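Side-chain contacts in vesicular integral-membrane protein VIP36 (Canis lupus familiaris, PDB 2DUR), which binds high-mannose glycans through its calcium-dependent lumenal lectin domain and takes part in the transport and sorting of glycoproteins in the early secretory pathway: residues E65-F70 and N186-C191; P98-K103 and L138-S143; H107-F112 and V197-G202; F166-Y171 and T177-L182. All coordinates share one frame; numbering follows the deposited sequence.

Contact 1 (E65-F70 and N186-C191); sequences EMHVHF and NEWKNC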
loop_
_atom_site.group_PDB
_atom_site.type_symbol
_atom_site.label_atom_id
_atom_site.label_comp_id
_atom_site.label_asym_id
_atom_site.label_seq_id
_atom_site.Cartn_x
_atom_site.Cartn_y
_atom_site.Cartn_z
ATOM N N GLU A 65 -7.155 -10.367 1.309
ATOM C CA GLU A 65 -6.199 -10.194 0.243
ATOM C C GLU A 65 -6.637 -8.998 -0.560
ATOM O O GLU A 65 -7.781 -8.965 -1.037
ATOM C CB GLU A 65 -6.123 -11.435 -0.662
ATOM C CG GLU A 65 -5.061 -11.332 -1.745
ATOM C CD GLU A 65 -4.797 -12.670 -2.443
ATOM O OE1 GLU A 65 -4.789 -12.716 -3.689
ATOM O OE2 GLU A 65 -4.609 -13.689 -1.733
ATOM N N MET A 66 -5.743 -8.014 -0.663
ATOM C CA MET A 66 -6.003 -6.786 -1.437
ATOM C C MET A 66 -5.295 -6.835 -2.787
ATOM O O MET A 66 -4.100 -7.095 -2.871
ATOM C CB MET A 66 -5.499 -5.553 -0.648
ATOM C CG MET A 66 -5.732 -4.214 -1.394
ATOM S SD MET A 66 -7.473 -3.724 -1.387
ATOM C CE MET A 66 -7.615 -2.825 0.157
ATOM N N HIS A 67 -6.042 -6.601 -3.872
ATOM C CA HIS A 67 -5.434 -6.501 -5.178
ATOM C C HIS A 67 -5.472 -5.063 -5.644
ATOM O O HIS A 67 -6.527 -4.438 -5.654
ATOM C CB HIS A 67 -6.192 -7.336 -6.208
ATOM C CG HIS A 67 -6.145 -8.800 -5.935
ATOM N ND1 HIS A 67 -6.839 -9.718 -6.695
ATOM C CD2 HIS A 67 -5.500 -9.506 -4.977
ATOM C CE1 HIS A 67 -6.617 -10.931 -6.215
ATOM N NE2 HIS A 67 -5.807 -10.832 -5.176
ATOM N N VAL A 68 -4.329 -4.541 -6.032
ATOM C CA VAL A 68 -4.261 -3.120 -6.431
ATOM C C VAL A 68 -3.836 -3.040 -7.869
ATOM O O VAL A 68 -2.769 -3.503 -8.231
ATOM C CB VAL A 68 -3.260 -2.326 -5.520
ATOM C CG1 VAL A 68 -3.247 -0.836 -5.885
ATOM C CG2 VAL A 68 -3.633 -2.506 -4.078
ATOM N N HIS A 69 -4.690 -2.450 -8.704
ATOM C CA HIS A 69 -4.300 -2.131 -10.050
ATOM C C HIS A 69 -3.845 -0.660 -10.017
ATOM O O HIS A 69 -4.655 0.229 -9.743
ATOM C CB HIS A 69 -5.516 -2.316 -10.966
ATOM C CG HIS A 69 -5.262 -1.950 -12.390
ATOM N ND1 HIS A 69 -6.276 -1.888 -13.323
ATOM C CD2 HIS A 69 -4.128 -1.612 -13.041
ATOM C CE1 HIS A 69 -5.770 -1.546 -14.492
ATOM N NE2 HIS A 69 -4.470 -1.369 -14.353
ATOM N N PHE A 70 -2.556 -0.463 -10.238
ATOM C CA PHE A 70 -1.939 0.871 -10.123
ATOM C C PHE A 70 -1.198 1.183 -11.404
ATOM O O PHE A 70 -0.973 0.313 -12.244
ATOM C CB PHE A 70 -0.982 0.902 -8.915
ATOM C CG PHE A 70 0.247 0.050 -9.094
ATOM C CD1 PHE A 70 0.197 -1.326 -8.788
ATOM C CD2 PHE A 70 1.441 0.582 -9.599
ATOM C CE1 PHE A 70 1.333 -2.141 -8.993
ATOM C CE2 PHE A 70 2.589 -0.216 -9.782
ATOM C CZ PHE A 70 2.526 -1.608 -9.488
ATOM N N ASN A 186 -0.546 -12.536 -16.613
ATOM C CA ASN A 186 -1.727 -12.919 -15.858
ATOM C C ASN A 186 -1.375 -13.874 -14.703
ATOM O O ASN A 186 -2.063 -14.861 -14.440
ATOM C CB ASN A 186 -2.785 -13.541 -16.793
ATOM C CG ASN A 186 -4.139 -13.657 -16.134
ATOM O OD1 ASN A 186 -4.574 -12.760 -15.408
ATOM N ND2 ASN A 186 -4.816 -14.774 -16.380
ATOM N N GLU A 187 -0.302 -13.534 -13.991
ATOM C CA GLU A 187 0.319 -14.429 -13.020
ATOM C C GLU A 187 0.823 -13.589 -11.862
ATOM O O GLU A 187 1.374 -12.525 -12.113
ATOM C CB GLU A 187 1.543 -14.988 -13.693
ATOM C CG GLU A 187 2.173 -16.171 -13.122
ATOM C CD GLU A 187 2.986 -16.830 -14.212
ATOM O OE1 GLU A 187 4.152 -16.438 -14.404
ATOM O OE2 GLU A 187 2.410 -17.677 -14.939
ATOM N N TRP A 188 0.637 -14.080 -10.637
ATOM C CA TRP A 188 1.245 -13.460 -9.438
ATOM C C TRP A 188 2.646 -14.029 -9.220
ATOM O O TRP A 188 2.800 -15.232 -9.036
ATOM C CB TRP A 188 0.413 -13.737 -8.200
ATOM C CG TRP A 188 -0.952 -13.093 -8.167
ATOM C CD1 TRP A 188 -2.155 -13.727 -8.054
ATOM C CD2 TRP A 188 -1.239 -11.692 -8.221
ATOM N NE1 TRP A 188 -3.179 -12.813 -8.031
ATOM C CE2 TRP A 188 -2.646 -11.552 -8.140
ATOM C CE3 TRP A 188 -0.444 -10.541 -8.331
ATOM C CZ2 TRP A 188 -3.281 -10.301 -8.179
ATOM C CZ3 TRP A 188 -1.074 -9.301 -8.383
ATOM C CH2 TRP A 188 -2.474 -9.191 -8.294
ATOM N N LYS A 189 3.661 -13.166 -9.208
ATOM C CA LYS A 189 5.036 -13.562 -8.951
ATOM C C LYS A 189 5.415 -13.137 -7.535
ATOM O O LYS A 189 5.093 -12.027 -7.128
ATOM C CB LYS A 189 5.950 -12.857 -9.957
ATOM C CG LYS A 189 7.438 -13.095 -9.757
ATOM C CD LYS A 189 8.261 -12.089 -10.545
ATOM C CE LYS A 189 9.736 -12.480 -10.662
ATOM N NZ LYS A 189 10.213 -13.467 -9.642
ATOM N N ASN A 190 6.106 -13.994 -6.793
ATOM C CA ASN A 190 6.372 -13.630 -5.413
ATOM C C ASN A 190 7.337 -12.457 -5.289
ATOM O O ASN A 190 8.259 -12.285 -6.090
ATOM C CB ASN A 190 6.856 -14.804 -4.570
ATOM C CG ASN A 190 6.935 -14.437 -3.088
ATOM O OD1 ASN A 190 8.026 -14.449 -2.507
ATOM N ND2 ASN A 190 5.797 -14.024 -2.494
ATOM N N CYS A 191 7.114 -11.654 -4.258
ATOM C CA CYS A 191 7.986 -10.538 -3.937
ATOM C C CYS A 191 8.449 -10.699 -2.481
ATOM O O CYS A 191 9.646 -10.792 -2.202
ATOM C CB CYS A 191 7.264 -9.211 -4.181
ATOM S SG CYS A 191 8.208 -7.762 -3.661
#
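With chi1 near -66° in both H67 and W188, CG of each lies beside its own backbone N and anti to the carbonyl carbon, and from there the indole of W188 reaches across the sheet to the imidazole of H67. This happens on the outer surface of the eight-stranded sheet of the L-type lectin beta sandwich: H67 belongs to strand 64-73, whereas W188 lies in the loop just before strand 189-198. The two backbones are far apart, about 10.5 Å between H67 CA and W188 CA, because strands 165-172 and 175-181 run between them. The long indole bridges that gap, lying over A168 and M179 on the way. It arrives edge first, in a T-shaped (edge-to-face) contact with the planes at 56° rather than a full right angle. A single atom does the touching: W188 CZ2 stands over the centre of the imidazole, 3.8 Å above its plane, and so is almost equally far from all five ring atoms. The imidazole is held from its rim as well, since E65, two residues back on the same strand and on the same face, takes a hydrogen bond from it. The carboxylate would probably stabilise positive charge on H67. The H67-E65 bond is short and nearly straight, H67 NE2 to E65 OE1 2.6 Å at 173°, lying in the imidazole plane and using the anti lone pair of OE1.

Contact 2 (P98-K103 and L138-S143); sequences PVFGSK and LSYDHS. With MAN (alpha-D-mannopyranose), chain C.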
loop_
_atom_site.group_PDB
_atom_site.type_symbol
_atom_site.label_atom_id
_atom_site.label_comp_id
_atom_site.label_asym_id
_atom_site.label_seq_id
_atom_site.Cartn_x
_atom_site.Cartn_y
_atom_site.Cartn_z
ATOM N N PRO A 98 5.548 12.819 5.357
ATOM C CA PRO A 98 6.710 12.613 4.505
ATOM C C PRO A 98 6.869 11.189 3.961
ATOM O O PRO A 98 7.794 10.922 3.185
ATOM C CB PRO A 98 7.870 12.930 5.460
ATOM C CG PRO A 98 7.363 12.443 6.819
ATOM C CD PRO A 98 5.886 12.790 6.798
ATOM N N VAL A 99 6.009 10.272 4.405
ATOM C CA VAL A 99 6.152 8.874 4.003
ATOM C C VAL A 99 5.250 8.615 2.784
ATOM O O VAL A 99 4.078 8.271 2.928
ATOM C CB VAL A 99 5.868 7.887 5.145
ATOM C CG1 VAL A 99 6.285 6.504 4.705
ATOM C CG2 VAL A 99 6.665 8.263 6.405
ATOM N N PHE A 100 5.812 8.846 1.605
ATOM C CA PHE A 100 5.021 8.823 0.360
ATOM C C PHE A 100 3.674 9.509 0.529
ATOM O O PHE A 100 2.642 9.015 0.056
ATOM C CB PHE A 100 4.864 7.368 -0.115
ATOM C CG PHE A 100 6.171 6.675 -0.279
ATOM C CD1 PHE A 100 6.950 6.875 -1.417
ATOM C CD2 PHE A 100 6.686 5.874 0.753
ATOM C CE1 PHE A 100 8.191 6.260 -1.572
ATOM C CE2 PHE A 100 7.929 5.261 0.611
ATOM C CZ PHE A 100 8.691 5.435 -0.540
ATOM N N GLY A 101 3.677 10.677 1.162
ATOM C CA GLY A 101 2.456 11.453 1.285
ATOM C C GLY A 101 1.670 11.320 2.557
ATOM O O GLY A 101 0.784 12.140 2.789
ATOM N N SER A 102 1.983 10.324 3.411
ATOM C CA SER A 102 1.241 10.064 4.634
ATOM C C SER A 102 2.153 10.155 5.890
ATOM O O SER A 102 3.381 10.265 5.764
ATOM C CB SER A 102 0.616 8.664 4.557
ATOM O OG SER A 102 -0.267 8.402 5.634
ATOM N N LYS A 103 1.544 10.087 7.065
ATOM C CA LYS A 103 2.257 10.336 8.336
ATOM C C LYS A 103 3.334 9.305 8.619
ATOM O O LYS A 103 3.211 8.126 8.265
ATOM C CB LYS A 103 1.278 10.418 9.527
ATOM C CG LYS A 103 0.694 9.097 9.966
ATOM C CD LYS A 103 -0.370 9.200 11.094
ATOM C CE LYS A 103 0.200 9.775 12.390
ATOM N NZ LYS A 103 1.166 8.904 13.108
ATOM N N LEU A 138 8.672 3.873 15.210
ATOM C CA LEU A 138 9.640 3.895 14.129
ATOM C C LEU A 138 9.405 5.043 13.151
ATOM O O LEU A 138 8.262 5.393 12.813
ATOM C CB LEU A 138 9.595 2.551 13.357
ATOM C CG LEU A 138 9.685 1.310 14.266
ATOM C CD1 LEU A 138 9.703 0.083 13.354
ATOM C CD2 LEU A 138 10.936 1.353 15.125
ATOM N N SER A 139 10.501 5.595 12.655
ATOM C CA SER A 139 10.450 6.588 11.623
ATOM C C SER A 139 11.016 5.954 10.341
ATOM O O SER A 139 12.064 5.309 10.366
ATOM C CB SER A 139 11.304 7.807 12.005
ATOM O OG SER A 139 11.449 8.687 10.898
ATOM N N TYR A 140 10.328 6.169 9.225
ATOM C CA TYR A 140 10.841 5.766 7.928
ATOM C C TYR A 140 11.909 6.767 7.516
ATOM O O TYR A 140 11.617 7.961 7.367
ATOM C CB TYR A 140 9.688 5.753 6.928
ATOM C CG TYR A 140 10.110 5.529 5.501
ATOM C CD1 TYR A 140 10.422 4.234 5.046
ATOM C CD2 TYR A 140 10.158 6.595 4.597
ATOM C CE1 TYR A 140 10.783 4.015 3.731
ATOM C CE2 TYR A 140 10.525 6.393 3.273
ATOM C CZ TYR A 140 10.835 5.109 2.849
ATOM O OH TYR A 140 11.213 4.857 1.556
ATOM N N ASP A 141 13.145 6.299 7.383
ATOM C CA ASP A 141 14.233 7.202 7.002
ATOM C C ASP A 141 14.226 7.362 5.483
ATOM O O ASP A 141 14.790 6.540 4.766
ATOM C CB ASP A 141 15.584 6.670 7.462
ATOM C CG ASP A 141 16.716 7.646 7.176
ATOM O OD1 ASP A 141 17.839 7.412 7.687
ATOM O OD2 ASP A 141 16.467 8.664 6.463
ATOM N N HIS A 142 13.544 8.404 5.018
ATOM C CA HIS A 142 13.303 8.575 3.572
ATOM C C HIS A 142 14.613 8.704 2.813
ATOM O O HIS A 142 14.800 8.140 1.736
ATOM C CB HIS A 142 12.405 9.791 3.346
ATOM C CG HIS A 142 12.214 10.113 1.897
ATOM N ND1 HIS A 142 11.263 9.490 1.117
ATOM C CD2 HIS A 142 12.888 10.946 1.073
ATOM C CE1 HIS A 142 11.344 9.948 -0.120
ATOM N NE2 HIS A 142 12.326 10.825 -0.175
ATOM N N SER A 143 15.561 9.419 3.414
ATOM C CA SER A 143 16.864 9.622 2.776
ATOM C C SER A 143 17.673 8.334 2.554
ATOM O O SER A 143 18.613 8.327 1.745
ATOM C CB SER A 143 17.685 10.607 3.612
ATOM O OG SER A 143 18.224 9.970 4.763
HETATM C C1 MAN C . 13.833 16.209 -2.711
HETATM C C2 MAN C . 13.426 15.650 -1.349
HETATM C C3 MAN C . 13.581 14.123 -1.322
HETATM C C4 MAN C . 12.909 13.461 -2.535
HETATM C C5 MAN C . 13.552 14.053 -3.777
HETATM C C6 MAN C . 13.018 13.409 -5.058
HETATM O O1 MAN C . 15.254 16.278 -2.810
HETATM O O2 MAN C . 12.078 15.976 -1.119
HETATM O O3 MAN C . 13.062 13.609 -0.105
HETATM O O4 MAN C . 13.063 12.058 -2.539
HETATM O O5 MAN C . 13.243 15.440 -3.758
HETATM O O6 MAN C . 11.665 13.763 -5.251
HETATM O O HOH W 1 8.542 8.736 0.861
#
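H142 NE2 gives its hydrogen to O4 of the bound mannose, a bond of 2.8 Å that is almost straight at 174° and reaches the imidazole at its edge, near the ring plane. The other nitrogen of the ring is held too: H142 ND1 lies 2.8 Å from a water, and the same water accepts a hydrogen bond from F100 N, also at 2.8 Å. Through these two bonds one molecule links the sugar-binding histidine to the turn at 99-102 and limits how the imidazole can rotate; it rests 3.1 Å above the plane of the F100 ring, over its centre. With CG anti to the backbone N, chi1 175° carries the H142 ring out between the turn and the sugar. Behind the water the contact becomes apolar. V99 CG1 packs on Y140 CD2 at 3.9 Å, and the phenol runs on past F100, whose side chain it crosses at about a right angle. Y140 OH comes within 3.3 Å of F100 CZ, the two ring planes 50° apart. The turn itself is a type I' beta turn, closed by backbone bonds between V99 and S102. D83, N118, D213 and L214 also hydrogen-bond the mannose, and N118 binds the calcium ion as well. Both loops pack on the seven-stranded sheet, where V99, F100 and Y140 meet F112 of strand 109-114 and V99 also touches W88 of strand 84-90.

Contact 3 (H107-F112 and V197-G202); sequences HGLAIF and VRLPTG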
loop_
_atom_site.group_PDB
_atom_site.type_symbol
_atom_site.label_atom_id
_atom_site.label_comp_id
_atom_site.label_asym_id
_atom_site.label_seq_id
_atom_site.Cartn_x
_atom_site.Cartn_y
_atom_site.Cartn_z
ATOM N N HIS A 107 0.956 3.411 12.910
ATOM C CA HIS A 107 0.653 2.157 13.614
ATOM C C HIS A 107 0.033 1.219 12.598
ATOM O O HIS A 107 -1.041 1.523 12.073
ATOM C CB HIS A 107 -0.324 2.385 14.765
ATOM C CG HIS A 107 0.167 3.390 15.755
ATOM N ND1 HIS A 107 0.624 3.066 17.014
ATOM C CD2 HIS A 107 0.285 4.730 15.642
ATOM C CE1 HIS A 107 1.016 4.173 17.633
ATOM N NE2 HIS A 107 0.816 5.190 16.820
ATOM N N GLY A 108 0.701 0.091 12.343
ATOM C CA GLY A 108 0.206 -0.893 11.362
ATOM C C GLY A 108 1.220 -1.231 10.299
ATOM O O GLY A 108 2.428 -1.267 10.552
ATOM N N LEU A 109 0.697 -1.471 9.098
ATOM C CA LEU A 109 1.450 -2.041 7.986
ATOM C C LEU A 109 1.561 -1.042 6.854
ATOM O O LEU A 109 0.572 -0.375 6.522
ATOM C CB LEU A 109 0.713 -3.288 7.481
ATOM C CG LEU A 109 1.239 -3.899 6.193
ATOM C CD1 LEU A 109 2.642 -4.489 6.406
ATOM C CD2 LEU A 109 0.229 -4.947 5.690
ATOM N N ALA A 110 2.763 -0.922 6.313
ATOM C CA ALA A 110 3.018 -0.187 5.060
ATOM C C ALA A 110 3.635 -1.100 4.037
ATOM O O ALA A 110 4.478 -1.934 4.370
ATOM C CB ALA A 110 3.966 0.990 5.309
ATOM N N ILE A 111 3.186 -0.960 2.785
ATOM C CA ILE A 111 3.863 -1.553 1.656
ATOM C C ILE A 111 4.309 -0.364 0.796
ATOM O O ILE A 111 3.478 0.416 0.290
ATOM C CB ILE A 111 2.955 -2.523 0.854
ATOM C CG1 ILE A 111 2.271 -3.547 1.801
ATOM C CG2 ILE A 111 3.759 -3.202 -0.280
ATOM C CD1 ILE A 111 0.886 -3.139 2.264
ATOM N N PHE A 112 5.619 -0.228 0.625
ATOM C CA PHE A 112 6.161 0.903 -0.132
ATOM C C PHE A 112 6.574 0.447 -1.512
ATOM O O PHE A 112 7.268 -0.552 -1.635
ATOM C CB PHE A 112 7.423 1.427 0.558
ATOM C CG PHE A 112 7.217 1.874 1.973
ATOM C CD1 PHE A 112 6.166 2.727 2.314
ATOM C CD2 PHE A 112 8.072 1.413 2.968
ATOM C CE1 PHE A 112 5.994 3.162 3.641
ATOM C CE2 PHE A 112 7.943 1.866 4.276
ATOM C CZ PHE A 112 6.890 2.711 4.617
ATOM N N VAL A 197 3.905 -11.992 11.511
ATOM C CA VAL A 197 3.430 -10.607 11.475
ATOM C C VAL A 197 2.116 -10.490 12.253
ATOM O O VAL A 197 1.137 -11.148 11.910
ATOM C CB VAL A 197 3.263 -10.124 10.025
ATOM C CG1 VAL A 197 2.581 -8.762 9.980
ATOM C CG2 VAL A 197 4.611 -10.115 9.288
ATOM N N ARG A 198 2.112 -9.652 13.300
ATOM C CA ARG A 198 0.946 -9.462 14.175
ATOM C C ARG A 198 0.309 -8.110 13.890
ATOM O O ARG A 198 0.958 -7.083 14.044
ATOM C CB ARG A 198 1.330 -9.548 15.668
ATOM C CG ARG A 198 1.850 -10.918 16.107
ATOM C CD ARG A 198 2.136 -11.026 17.637
ATOM N NE ARG A 198 1.096 -10.520 18.552
ATOM C CZ ARG A 198 -0.041 -11.132 18.874
ATOM N NH1 ARG A 198 -0.375 -12.303 18.335
ATOM N NH2 ARG A 198 -0.871 -10.560 19.735
ATOM N N LEU A 199 -0.930 -8.132 13.410
ATOM C CA LEU A 199 -1.693 -6.912 13.134
ATOM C C LEU A 199 -3.093 -7.051 13.689
ATOM O O LEU A 199 -3.682 -8.145 13.609
ATOM C CB LEU A 199 -1.786 -6.684 11.621
ATOM C CG LEU A 199 -0.460 -6.380 10.900
ATOM C CD1 LEU A 199 -0.670 -6.397 9.383
ATOM C CD2 LEU A 199 0.133 -5.050 11.323
ATOM N N PRO A 200 -3.639 -5.959 14.264
ATOM C CA PRO A 200 -5.026 -6.011 14.741
ATOM C C PRO A 200 -6.056 -5.877 13.619
ATOM O O PRO A 200 -5.725 -5.456 12.497
ATOM C CB PRO A 200 -5.099 -4.785 15.652
ATOM C CG PRO A 200 -4.162 -3.800 14.983
ATOM C CD PRO A 200 -3.016 -4.638 14.526
ATOM N N THR A 201 -7.297 -6.225 13.934
ATOM C CA THR A 201 -8.433 -5.843 13.099
ATOM C C THR A 201 -8.790 -4.402 13.481
ATOM O O THR A 201 -8.317 -3.906 14.516
ATOM C CB THR A 201 -9.644 -6.729 13.397
ATOM O OG1 THR A 201 -9.833 -6.798 14.815
ATOM C CG2 THR A 201 -9.459 -8.144 12.808
ATOM N N GLY A 202 -9.631 -3.746 12.675
ATOM C CA GLY A 202 -10.121 -2.406 12.984
ATOM C C GLY A 202 -9.268 -1.270 12.413
ATOM O O GLY A 202 -9.477 -0.098 12.755
#
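L109 and L199 meet with their side chains at about a right angle, each CB directed toward the other segment. The branches of L199 divide the work. Its CD1 lies 3.9 Å from L109 CB and 4.1 Å from L109 CD2, while its CD2 turns to the backbone of G108, 4.1 Å from G108 C and 4.2 Å from G108 CA. The L199 fork therefore sits against the start of strand 109-114, one prong on a side chain and the other on bare main chain. A chi1 of -66°, with L199 CG beside its own N, is what brings the fork to both G108 and L109. The backbones are nearest at G108 and L199, 6.6 Å between CA atoms. This is an edge of the hydrophobic interior of the lectin beta sandwich, joining a strand of the seven-stranded sheet to the chain leaving strand 189-198 of the eight-stranded one. All three touching residues are buried, and no hydrogen bond crosses between the segments. L176 touches both L109 and V197, extending the apolar packing, and V133 of the adjacent strand 128-135 also lies against L109. Two residues before L199, the main-chain O of V197 accepts a hydrogen bond from the hydroxyl of Y171.

Contact 4 (F166-Y171 and T177-L182); sequences FLAVRY and TVMTDL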
loop_
_atom_site.group_PDB
_atom_site.type_symbol
_atom_site.label_atom_id
_atom_site.label_comp_id
_atom_site.label_asym_id
_atom_site.label_seq_id
_atom_site.Cartn_x
_atom_site.Cartn_y
_atom_site.Cartn_z
ATOM N N PHE A 166 -0.161 -4.816 -11.511
ATOM C CA PHE A 166 -0.960 -5.123 -10.321
ATOM C C PHE A 166 -0.084 -5.578 -9.175
ATOM O O PHE A 166 1.019 -6.129 -9.390
ATOM C CB PHE A 166 -1.958 -6.271 -10.572
ATOM C CG PHE A 166 -2.859 -6.057 -11.746
ATOM C CD1 PHE A 166 -2.429 -6.422 -13.030
ATOM C CD2 PHE A 166 -4.153 -5.592 -11.557
ATOM C CE1 PHE A 166 -3.266 -6.251 -14.140
ATOM C CE2 PHE A 166 -5.003 -5.405 -12.672
ATOM C CZ PHE A 166 -4.542 -5.752 -13.958
ATOM N N LEU A 167 -0.595 -5.332 -7.964
ATOM C CA LEU A 167 0.023 -5.836 -6.713
ATOM C C LEU A 167 -0.999 -6.606 -5.909
ATOM O O LEU A 167 -2.161 -6.245 -5.880
ATOM C CB LEU A 167 0.545 -4.647 -5.874
ATOM C CG LEU A 167 1.597 -5.006 -4.824
ATOM C CD1 LEU A 167 2.901 -5.208 -5.517
ATOM C CD2 LEU A 167 1.704 -3.870 -3.821
ATOM N N ALA A 168 -0.570 -7.682 -5.246
ATOM C CA ALA A 168 -1.432 -8.364 -4.300
ATOM C C ALA A 168 -0.771 -8.358 -2.928
ATOM O O ALA A 168 0.435 -8.580 -2.823
ATOM C CB ALA A 168 -1.703 -9.793 -4.758
ATOM N N VAL A 169 -1.568 -8.058 -1.907
ATOM C CA VAL A 169 -1.112 -8.112 -0.512
ATOM C C VAL A 169 -2.074 -9.009 0.228
ATOM O O VAL A 169 -3.253 -8.701 0.348
ATOM C CB VAL A 169 -1.100 -6.707 0.144
ATOM C CG1 VAL A 169 -0.609 -6.823 1.588
ATOM C CG2 VAL A 169 -0.209 -5.717 -0.667
ATOM N N ARG A 170 -1.554 -10.109 0.752
ATOM C CA ARG A 170 -2.366 -11.121 1.435
ATOM C C ARG A 170 -1.928 -11.180 2.889
ATOM O O ARG A 170 -0.738 -11.227 3.172
ATOM C CB ARG A 170 -2.169 -12.501 0.794
ATOM C CG ARG A 170 -3.066 -13.594 1.403
ATOM C CD ARG A 170 -2.716 -14.973 0.797
ATOM N NE ARG A 170 -3.523 -16.058 1.377
ATOM C CZ ARG A 170 -3.227 -16.766 2.478
ATOM N NH1 ARG A 170 -2.094 -16.568 3.175
ATOM N NH2 ARG A 170 -4.074 -17.716 2.878
ATOM N N TYR A 171 -2.890 -11.176 3.796
ATOM C CA TYR A 171 -2.567 -11.292 5.196
ATOM C C TYR A 171 -3.507 -12.298 5.862
ATOM O O TYR A 171 -4.712 -12.125 5.840
ATOM C CB TYR A 171 -2.652 -9.904 5.873
ATOM C CG TYR A 171 -2.292 -9.988 7.339
ATOM C CD1 TYR A 171 -1.003 -10.395 7.734
ATOM C CD2 TYR A 171 -3.235 -9.734 8.326
ATOM C CE1 TYR A 171 -0.653 -10.504 9.094
ATOM C CE2 TYR A 171 -2.914 -9.856 9.694
ATOM C CZ TYR A 171 -1.616 -10.239 10.065
ATOM O OH TYR A 171 -1.281 -10.355 11.390
ATOM N N THR A 177 2.063 -11.839 2.533
ATOM C CA THR A 177 2.615 -12.154 1.214
ATOM C C THR A 177 2.331 -10.984 0.282
ATOM O O THR A 177 1.207 -10.482 0.217
ATOM C CB THR A 177 1.985 -13.466 0.623
ATOM O OG1 THR A 177 2.022 -14.513 1.604
ATOM C CG2 THR A 177 2.707 -13.891 -0.621
ATOM N N VAL A 178 3.359 -10.554 -0.427
ATOM C CA VAL A 178 3.187 -9.534 -1.462
ATOM C C VAL A 178 3.631 -10.142 -2.779
ATOM O O VAL A 178 4.737 -10.685 -2.865
ATOM C CB VAL A 178 4.048 -8.271 -1.154
ATOM C CG1 VAL A 178 3.824 -7.206 -2.218
ATOM C CG2 VAL A 178 3.717 -7.736 0.239
ATOM N N MET A 179 2.760 -10.072 -3.791
ATOM C CA MET A 179 3.049 -10.609 -5.124
ATOM C C MET A 179 2.830 -9.525 -6.172
ATOM O O MET A 179 2.095 -8.580 -5.933
ATOM C CB MET A 179 2.150 -11.812 -5.406
ATOM C CG MET A 179 2.236 -12.852 -4.313
ATOM S SD MET A 179 1.137 -14.261 -4.550
ATOM C CE MET A 179 -0.464 -13.507 -4.248
ATOM N N THR A 180 3.453 -9.679 -7.334
ATOM C CA THR A 180 3.312 -8.676 -8.384
ATOM C C THR A 180 2.810 -9.345 -9.667
ATOM O O THR A 180 3.005 -10.559 -9.876
ATOM C CB THR A 180 4.645 -7.979 -8.676
ATOM O OG1 THR A 180 5.603 -8.931 -9.124
ATOM C CG2 THR A 180 5.216 -7.293 -7.408
ATOM N N ASP A 181 2.182 -8.533 -10.511
ATOM C CA ASP A 181 1.800 -8.955 -11.875
ATOM C C ASP A 181 2.173 -7.797 -12.785
ATOM O O ASP A 181 1.374 -6.893 -12.996
ATOM C CB ASP A 181 0.316 -9.307 -11.935
ATOM C CG ASP A 181 -0.197 -9.554 -13.376
ATOM O OD1 ASP A 181 0.614 -9.637 -14.319
ATOM O OD2 ASP A 181 -1.433 -9.610 -13.515
ATOM N N LEU A 182 3.402 -7.836 -13.278
ATOM C CA LEU A 182 3.986 -6.703 -14.003
ATOM C C LEU A 182 4.389 -6.984 -15.444
ATOM O O LEU A 182 4.735 -6.050 -16.164
ATOM C CB LEU A 182 5.209 -6.156 -13.259
ATOM C CG LEU A 182 5.066 -5.903 -11.752
ATOM C CD1 LEU A 182 6.443 -5.591 -11.158
ATOM C CD2 LEU A 182 4.059 -4.804 -11.448
HETATM O O HOH W 2 -0.293 -14.471 3.192
#
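Six backbone hydrogen bonds join F166, A168 and R170 to D181, M179 and T177 in this antiparallel hairpin, each pair sharing two; the shortest, R170 N to T177 O, is 2.8 Å. Packing is close on the buried face with L167, V169, V178 and T180. There L167, its CG anti to N with chi1 at -160°, lays CD1 3.6 Å from T180 CG2 and 4.0 Å from V178 CG1, crossing both side chains at a slant. The other face is more open, with F166, M179 and R170 partly exposed. The F166 ring and the D181 carboxylate run side by side there, their planes 23° apart and D181 OD2 3.4 Å from F166 CD1. M179 bends at its thioether to bring CE 3.9 Å from A168 CB. At the far end R170 stretches away, and a water links its NH1, in the guanidinium plane at 2.8 Å, to T177 OG1, also at 2.8 Å; that hydroxyl is hydrogen-bonded to D193 as well. The hairpin occupies the middle of the eight-stranded sheet, with strand 64-73 beside 165-172 and strand 189-198 beside 175-181, while L167, V178 and T180 meet I129 and V131 of the opposing sheet.

In the fold
Contacts 1 and 4 are built on the same eight-stranded sheet and nearly coincide, their centres about 3 Å apart: the hairpin of contact 4 lies between the segments of contact 1, with V68 N 2.8 Å from L167 O and K189 N 2.8 Å from T180 O. Contact 3 spans the two sheets and reaches contact 4 where I111 CD1 meets V169 CG1 at 4.0 Å. F112 then carries the packing to contact 2, its CE1 3.5 Å from V99 CG1. Only contact 2 includes a residue of the glycan pocket; the H142 side chain is about 5 Å from the calcium ion. Contact 1, about 24 Å from contact 2 between centres, lies across the chain's centre.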